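Local coordinates for protein prephenate dehydrogenase (PDB 2G5C) that probably catalyses the NAD-dependent oxidative decarboxylation of prephenate to 4-hydroxyphenylpyruvate, a step of tyrosine biosynthesis, at residues K18-S23 and K158-D163. Residues are numbered along the deposited sequence; the frame is centred on the assembly and turned at random.
Sequences KSLRRS and KRVWED
Ser23, on the chain segment that carries helix 11-22, meets Asp163 on helix 151-163, and this polar touch is the closer of the two contacts between 18-23 and 158-163. Ser23 OG lies 2.6 Å from the backbone carbonyl Asp163 O, a short hydrogen-bonding distance. Ser23 OG is also 2.9 Å from Ser19 O, one helical turn back, so its single proton has two carbonyl acceptors and the model does not settle which one takes it. With chi1 at -69°, OG stands anti to the carbonyl carbon of Ser23, a setting that lets it reach both oxygens. Ser19 O is much in demand: it also accepts the backbone amide of Ser23 and a weak, bent bond from Arg22 NH1, 2.9 Å away with an N-H...O angle of 122°. The guanidinium of Arg22 thus folds back on its own helix, and NH2 has a long, weak ion pair with Glu137.

The apolar part is slight and sits deeper. Leu20 CD2 approaches Val160 CG1 at 4.4 Å, methyl to methyl, both side chains buried. Leu20 carries its end toward the other helix through an unusual chi1 of -127°. Phe65, from strand 65-68, borders Val160, while Phe25 touches Leu20. The next residue after Val160, Trp161, packs edge-to-face with Phe16 of helix 11-22 and with Tyr136, extending the join beyond these two residues.

Both helices belong to the NAD-binding Rossmann-type domain, helix 11-22 being the one that follows the first strand and the glycine-rich turn. With just 118 Å² buried in all, the chemistry implies a light join: a loose buried methyl contact, and near the surface a serine hydroxyl between two carbonyl oxygens, with one proton to give, so that the bond across the helices competes with the one back to its own helix.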
# COMPACT_ATOMS: atom_id res chain seq x y z
N LYS A 18 14.65 -21.92 14.53
CA LYS A 18 13.66 -22.94 14.26
C LYS A 18 13.83 -23.49 12.85
O LYS A 18 13.70 -24.69 12.62
CB LYS A 18 12.25 -22.37 14.43
CG LYS A 18 12.00 -21.78 15.81
CD LYS A 18 10.59 -21.25 15.96
CE LYS A 18 9.56 -22.37 15.90
NZ LYS A 18 8.17 -21.86 16.09
N SER A 19 14.14 -22.61 11.91
CA SER A 19 14.33 -23.03 10.53
C SER A 19 15.54 -23.96 10.47
O SER A 19 15.60 -24.85 9.63
CB SER A 19 14.56 -21.82 9.62
OG SER A 19 13.42 -20.99 9.57
N LEU A 20 16.48 -23.74 11.39
CA LEU A 20 17.69 -24.55 11.45
C LEU A 20 17.37 -26.00 11.83
O LEU A 20 17.83 -26.93 11.16
CB LEU A 20 18.67 -23.96 12.46
CG LEU A 20 20.09 -23.70 11.95
CD1 LEU A 20 20.70 -24.98 11.41
CD2 LEU A 20 20.03 -22.66 10.85
N ARG A 21 16.60 -26.18 12.90
CA ARG A 21 16.23 -27.51 13.36
C ARG A 21 15.45 -28.29 12.31
O ARG A 21 15.84 -29.39 11.94
CB ARG A 21 15.38 -27.41 14.63
CG ARG A 21 16.14 -26.99 15.87
CD ARG A 21 17.22 -27.98 16.22
NE ARG A 21 17.92 -27.58 17.44
CZ ARG A 21 19.08 -28.08 17.84
NH1 ARG A 21 19.69 -29.01 17.11
NH2 ARG A 21 19.64 -27.65 18.96
N ARG A 22 14.35 -27.70 11.85
CA ARG A 22 13.51 -28.34 10.84
C ARG A 22 14.35 -28.84 9.68
O ARG A 22 14.08 -29.92 9.13
CB ARG A 22 12.46 -27.35 10.32
CG ARG A 22 11.56 -27.95 9.24
CD ARG A 22 10.80 -26.89 8.45
NE ARG A 22 11.62 -26.22 7.43
CZ ARG A 22 12.56 -25.32 7.69
NH1 ARG A 22 12.82 -24.96 8.94
NH2 ARG A 22 13.24 -24.76 6.70
N SER A 23 15.35 -28.06 9.29
CA SER A 23 16.21 -28.44 8.18
C SER A 23 17.07 -29.65 8.50
O SER A 23 17.79 -30.16 7.64
CB SER A 23 17.10 -27.26 7.77
OG SER A 23 16.33 -26.23 7.18
N LYS A 158 26.12 -19.22 2.49
CA LYS A 158 25.21 -19.38 1.36
C LYS A 158 24.46 -20.70 1.45
O LYS A 158 23.24 -20.75 1.38
CB LYS A 158 25.96 -19.32 0.03
CG LYS A 158 25.09 -19.62 -1.18
CD LYS A 158 25.86 -19.53 -2.49
CE LYS A 158 24.97 -19.89 -3.67
NZ LYS A 158 25.71 -19.85 -4.96
N ARG A 159 25.21 -21.79 1.62
CA ARG A 159 24.61 -23.11 1.72
C ARG A 159 23.62 -23.22 2.87
O ARG A 159 22.59 -23.87 2.75
CB ARG A 159 25.69 -24.19 1.88
CG ARG A 159 26.59 -24.37 0.67
CD ARG A 159 27.44 -25.64 0.81
NE ARG A 159 28.35 -25.83 -0.31
CZ ARG A 159 29.39 -25.04 -0.58
NH1 ARG A 159 29.64 -23.99 0.20
NH2 ARG A 159 30.18 -25.29 -1.62
N VAL A 160 23.94 -22.58 4.00
CA VAL A 160 23.08 -22.61 5.17
C VAL A 160 21.72 -21.99 4.86
O VAL A 160 20.68 -22.58 5.14
CB VAL A 160 23.71 -21.85 6.35
CG1 VAL A 160 22.79 -21.91 7.56
CG2 VAL A 160 25.07 -22.44 6.68
N TRP A 161 21.74 -20.79 4.28
CA TRP A 161 20.50 -20.11 3.93
C TRP A 161 19.67 -20.97 2.98
O TRP A 161 18.45 -21.08 3.12
CB TRP A 161 20.81 -18.77 3.28
CG TRP A 161 21.10 -17.68 4.27
CD1 TRP A 161 22.23 -16.92 4.33
CD2 TRP A 161 20.22 -17.18 5.28
NE1 TRP A 161 22.11 -15.97 5.32
CE2 TRP A 161 20.88 -16.11 5.92
CE3 TRP A 161 18.93 -17.54 5.71
CZ2 TRP A 161 20.30 -15.38 6.97
CZ3 TRP A 161 18.35 -16.82 6.75
CH2 TRP A 161 19.04 -15.75 7.36
N GLU A 162 20.34 -21.59 2.01
CA GLU A 162 19.66 -22.44 1.05
C GLU A 162 19.05 -23.65 1.77
O GLU A 162 18.01 -24.16 1.36
CB GLU A 162 20.64 -22.92 -0.03
CG GLU A 162 21.33 -21.79 -0.77
CD GLU A 162 22.22 -22.27 -1.90
OE1 GLU A 162 23.19 -23.01 -1.63
OE2 GLU A 162 21.95 -21.90 -3.06
N ASP A 163 19.71 -24.10 2.83
CA ASP A 163 19.23 -25.24 3.60
C ASP A 163 17.94 -24.92 4.34
O ASP A 163 17.21 -25.81 4.74
CB ASP A 163 20.30 -25.71 4.59
CG ASP A 163 21.40 -26.52 3.92
OD1 ASP A 163 21.08 -27.56 3.31
OD2 ASP A 163 22.58 -26.11 4.01